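L-iditol 2-dehydrogenase (Clostridium scindens, PDB 4OH1) probably oxidises polyols such as L-iditol with NAD+ as a zinc-binding member of the medium-chain alcohol dehydrogenase family. Local coordinates at residues A255-G258 / L259-A263; E212-E216 / N217-Y221. All blocks are in the same frame, centred on the assembly; numbering follows the deposited sequence.

Interaction 1 of 2, residues A255-G258 / L259-A263; sequences AKLG and LQLLA
Gln260 and Leu261 meet Lys256 and Leu257, one turn earlier, in the closing turns of helix 252-261, a helix that packs against the parallel sheet of the Rossmann-type domain. Three consecutive i to i+4 backbone bonds carry these turns: Leu259 N to Ala255 O, Gln260 N to Lys256 O, and Leu261 N to Leu257 O, the last at 3.0 Å.

Gln260 illustrates how a long polar side chain leans back over the preceding turn while heading outward. Its CB sits 3.4 Å from Leu257 O. With chi1 at -70°, CG stands opposite the carbonyl carbon and beside the backbone N, which brings it to 3.4 Å from Lys256 O. The chain then extends, and CD passes the same Lys256 oxygen at a greater distance. At the tip the amide divides its neighbours: OE1 comes to 4.2 Å from Leu257 CD1, whereas NE2 lies 3.8 Å from Lys256 CE, a van der Waals contact with the aliphatic part of the fully extended lysine. Both residues are exposed to solvent.

The leucines make the apolar contacts: partly exposed Leu257 and buried Leu261 reach helix 230-238, touching Ala231 and Ala234 respectively, while Leu259 and Leu262 face strand 266-270. Ala255 meets Leu284 of a second subunit. Leu262 is the first residue to leave the helical conformation, and it starts the short strand 262-263. Just before that exit, Leu261 lies against the preceding turn, its CG 3.3 Å from Leu257 O and its CD1 4.1 Å from Leu257 CG.

Interaction 2 of 2, residues E212-E216 / N217-Y221; sequences ELALE and NGADY
Asn217 lies alongside Leu213 where helix 208-216 ends in a Schellman motif, the two side chains pointing the same way. The amide ND2 is 3.7 Å from Leu213 CD1 and donates to Leu213 O over 3.0 Å. This bond is nearly straight at 174°; the oxygen lies in the plane of the amide, yet ND2 stands above the carbonyl plane. Asn217 N reaches the same oxygen closer to that plane, so backbone and side chain of one residue both grip Leu213 O. Gln191, bonded to Asn217 OD1, and the carbonyl of Lys319, bonded to ND2, further fix the buried amide.

Gly218 reverses the chain with a positive phi of 115°, a backbone conformation that suits glycine, which has no CB to press on the carbonyl oxygen before it. Its N bonds to Leu215 O, and Ala219 N reaches back to Ala214 O.

On the other flank, Ala219 CB turns toward the helix and meets Ala214 CB at 4.2 Å, both methyls also touching Val203 of strand 200-205. Leu215 starts out away from the turn, but its chi1 of -64° sets CG beside its backbone N, and CD2 comes to 3.3 Å from Ala219 O and 3.6 Å from Asp220 O.

Both interactions show how a Rossmann-type domain finishes a helix and sends the chain back toward its parallel sheet. Interaction 2 comes first along the chain, leading from helix 208-216 into edge strand 221-224; interaction 1 follows on helix 252-261, which ends directly in the short strand 262-263 ahead of strand 266-270. Their centres are 20 Å apart and their nearest atoms about 10 Å, without touching. They are joined through the sheet: residues 212-221 pack on strand 200-205, residues 255-263 on strands 242-247 and 266-270, with strand 176-180 between. Both lie away from the zinc sites, in the domain that in this family binds the nicotinamide cofactor.

Interaction 1 of 2, residues A255-G258 / L259-A263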
loop_
_atom_site.group_PDB
_atom_site.type_symbol
_atom_site.label_atom_id
_atom_site.label_comp_id
_atom_site.label_asym_id
_atom_site.label_seq_id
_atom_site.Cartn_x
_atom_site.Cartn_y
_atom_site.Cartn_z
ATOM N N ALA A 255 -14.121 -18.515 14.710
ATOM C CA ALA A 255 -13.610 -17.168 14.747
ATOM C C ALA A 255 -12.615 -16.932 15.834
ATOM O O ALA A 255 -11.601 -16.279 15.624
ATOM C CB ALA A 255 -14.781 -16.185 14.864
ATOM N N LYS A 256 -12.923 -17.401 17.032
ATOM C CA LYS A 256 -11.984 -17.302 18.128
ATOM C C LYS A 256 -10.715 -18.117 17.854
ATOM O O LYS A 256 -9.602 -17.684 18.153
ATOM C CB LYS A 256 -12.624 -17.771 19.422
ATOM C CG LYS A 256 -11.716 -17.605 20.609
ATOM C CD LYS A 256 -12.205 -18.397 21.846
ATOM C CE LYS A 256 -11.151 -18.386 22.907
ATOM N NZ LYS A 256 -11.545 -19.115 24.029
ATOM N N LEU A 257 -10.866 -19.312 17.320
ATOM C CA LEU A 257 -9.686 -20.134 17.020
ATOM C C LEU A 257 -8.774 -19.430 15.960
ATOM O O LEU A 257 -7.548 -19.345 16.076
ATOM C CB LEU A 257 -10.146 -21.503 16.515
ATOM C CG LEU A 257 -9.038 -22.424 16.004
ATOM C CD1 LEU A 257 -8.008 -22.701 17.037
ATOM C CD2 LEU A 257 -9.657 -23.708 15.466
ATOM N N GLY A 258 -9.405 -18.870 14.954
ATOM C CA GLY A 258 -8.710 -18.032 14.008
ATOM C C GLY A 258 -7.844 -16.968 14.639
ATOM O O GLY A 258 -6.670 -16.823 14.282
ATOM N N LEU A 259 -8.404 -16.216 15.570
ATOM C CA LEU A 259 -7.628 -15.145 16.206
ATOM C C LEU A 259 -6.436 -15.730 16.956
ATOM O O LEU A 259 -5.317 -15.185 16.941
ATOM C CB LEU A 259 -8.518 -14.334 17.147
ATOM C CG LEU A 259 -7.939 -13.084 17.790
ATOM C CD1 LEU A 259 -7.541 -12.055 16.769
ATOM C CD2 LEU A 259 -9.004 -12.497 18.747
ATOM N N GLN A 260 -6.646 -16.865 17.601
ATOM C CA GLN A 260 -5.557 -17.497 18.337
ATOM C C GLN A 260 -4.392 -17.965 17.492
ATOM O O GLN A 260 -3.263 -17.912 17.917
ATOM C CB GLN A 260 -6.089 -18.685 19.100
ATOM C CG GLN A 260 -6.968 -18.262 20.224
ATOM C CD GLN A 260 -7.368 -19.429 21.086
ATOM O OE1 GLN A 260 -7.589 -20.555 20.594
ATOM N NE2 GLN A 260 -7.458 -19.173 22.397
ATOM N N LEU A 261 -4.720 -18.442 16.299
ATOM C CA LEU A 261 -3.760 -18.883 15.276
ATOM C C LEU A 261 -2.976 -17.771 14.625
ATOM O O LEU A 261 -1.909 -17.978 14.066
ATOM C CB LEU A 261 -4.503 -19.617 14.149
ATOM C CG LEU A 261 -5.102 -20.965 14.482
ATOM C CD1 LEU A 261 -6.034 -21.363 13.367
ATOM C CD2 LEU A 261 -4.061 -22.019 14.707
ATOM N N LEU A 262 -3.484 -16.577 14.716
ATOM C CA LEU A 262 -2.922 -15.480 14.014
ATOM C C LEU A 262 -1.535 -15.044 14.575
ATOM O O LEU A 262 -1.367 -14.814 15.750
ATOM C CB LEU A 262 -3.936 -14.313 14.059
ATOM C CG LEU A 262 -3.569 -13.185 13.065
ATOM C CD1 LEU A 262 -3.719 -13.602 11.635
ATOM C CD2 LEU A 262 -4.465 -11.984 13.371
ATOM N N ALA A 263 -0.554 -14.944 13.699
ATOM C CA ALA A 263 0.786 -14.473 14.065
ATOM C C ALA A 263 0.817 -13.019 14.452
ATOM O O ALA A 263 -0.112 -12.262 14.167
ATOM C CB ALA A 263 1.716 -14.685 12.923
#

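Interaction 2 of 2, residues E212-E216 / N217-Y221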
loop_
_atom_site.group_PDB
_atom_site.type_symbol
_atom_site.label_atom_id
_atom_site.label_comp_id
_atom_site.label_asym_id
_atom_site.label_seq_id
_atom_site.Cartn_x
_atom_site.Cartn_y
_atom_site.Cartn_z
ATOM N N GLU A 212 -10.476 -33.943 3.248
ATOM C CA GLU A 212 -9.831 -34.561 2.095
ATOM C C GLU A 212 -9.932 -33.656 0.851
ATOM O O GLU A 212 -9.022 -33.551 0.026
ATOM C CB GLU A 212 -10.441 -35.900 1.794
ATOM C CG GLU A 212 -9.412 -36.952 1.473
ATOM C CD GLU A 212 -10.054 -38.267 0.983
ATOM O OE1 GLU A 212 -10.456 -39.103 1.832
ATOM O OE2 GLU A 212 -10.160 -38.463 -0.257
ATOM N N LEU A 213 -11.042 -32.967 0.738
ATOM C CA LEU A 213 -11.246 -32.121 -0.415
ATOM C C LEU A 213 -10.276 -30.920 -0.379
ATOM O O LEU A 213 -9.753 -30.538 -1.378
ATOM C CB LEU A 213 -12.712 -31.666 -0.464
ATOM C CG LEU A 213 -13.143 -30.852 -1.680
ATOM C CD1 LEU A 213 -12.967 -31.662 -2.948
ATOM C CD2 LEU A 213 -14.600 -30.413 -1.519
ATOM N N ALA A 214 -10.061 -30.343 0.778
ATOM C CA ALA A 214 -9.057 -29.320 0.942
ATOM C C ALA A 214 -7.687 -29.758 0.447
ATOM O O ALA A 214 -6.987 -28.990 -0.261
ATOM C CB ALA A 214 -8.965 -28.929 2.350
ATOM N N LEU A 215 -7.282 -30.966 0.799
ATOM C CA LEU A 215 -5.968 -31.456 0.325
ATOM C C LEU A 215 -6.004 -31.603 -1.188
ATOM O O LEU A 215 -5.067 -31.200 -1.861
ATOM C CB LEU A 215 -5.566 -32.763 0.985
ATOM C CG LEU A 215 -5.371 -32.611 2.494
ATOM C CD1 LEU A 215 -5.205 -33.973 3.113
ATOM C CD2 LEU A 215 -4.137 -31.717 2.868
ATOM N N GLU A 216 -7.107 -32.108 -1.741
ATOM C CA GLU A 216 -7.204 -32.181 -3.200
ATOM C C GLU A 216 -7.166 -30.826 -3.899
ATOM O O GLU A 216 -6.817 -30.740 -5.053
ATOM C CB GLU A 216 -8.471 -32.888 -3.635
ATOM C CG GLU A 216 -8.298 -34.352 -3.821
ATOM C CD GLU A 216 -9.532 -35.130 -3.377
ATOM O OE1 GLU A 216 -10.671 -34.630 -3.552
ATOM O OE2 GLU A 216 -9.350 -36.245 -2.838
ATOM N N ASN A 217 -7.600 -29.779 -3.239
ATOM C CA ASN A 217 -7.548 -28.450 -3.852
ATOM C C ASN A 217 -6.198 -27.746 -3.697
ATOM O O ASN A 217 -6.045 -26.654 -4.193
ATOM C CB ASN A 217 -8.677 -27.553 -3.300
ATOM C CG ASN A 217 -9.968 -27.753 -4.046
ATOM O OD1 ASN A 217 -10.252 -27.061 -4.999
ATOM N ND2 ASN A 217 -10.708 -28.768 -3.664
ATOM N N GLY A 218 -5.237 -28.360 -3.000
ATOM C CA GLY A 218 -3.902 -27.766 -2.817
ATOM C C GLY A 218 -3.495 -27.376 -1.416
ATOM O O GLY A 218 -2.451 -26.805 -1.243
ATOM N N ALA A 219 -4.281 -27.710 -0.393
ATOM C CA ALA A 219 -3.896 -27.343 0.932
ATOM C C ALA A 219 -2.749 -28.215 1.337
ATOM O O ALA A 219 -2.716 -29.364 0.987
ATOM C CB ALA A 219 -5.013 -27.565 1.863
ATOM N N ASP A 220 -1.846 -27.694 2.140
ATOM C CA ASP A 220 -0.769 -28.508 2.709
ATOM C C ASP A 220 -1.277 -29.358 3.866
ATOM O O ASP A 220 -0.909 -30.516 3.993
ATOM C CB ASP A 220 0.407 -27.612 3.182
ATOM C CG ASP A 220 0.969 -26.747 2.071
ATOM O OD1 ASP A 220 1.607 -27.302 1.191
ATOM O OD2 ASP A 220 0.731 -25.528 2.010
ATOM N N TYR A 221 -2.110 -28.788 4.728
ATOM C CA TYR A 221 -2.626 -29.534 5.846
ATOM C C TYR A 221 -4.113 -29.269 5.960
ATOM O O TYR A 221 -4.615 -28.209 5.577
ATOM C CB TYR A 221 -1.928 -29.085 7.138
ATOM C CG TYR A 221 -0.446 -29.208 7.065
ATOM C CD1 TYR A 221 0.160 -30.459 7.066
ATOM C CD2 TYR A 221 0.352 -28.104 6.930
ATOM C CE1 TYR A 221 1.510 -30.599 6.984
ATOM C CE2 TYR A 221 1.743 -28.236 6.824
ATOM C CZ TYR A 221 2.285 -29.495 6.857
ATOM O OH TYR A 221 3.618 -29.673 6.745
#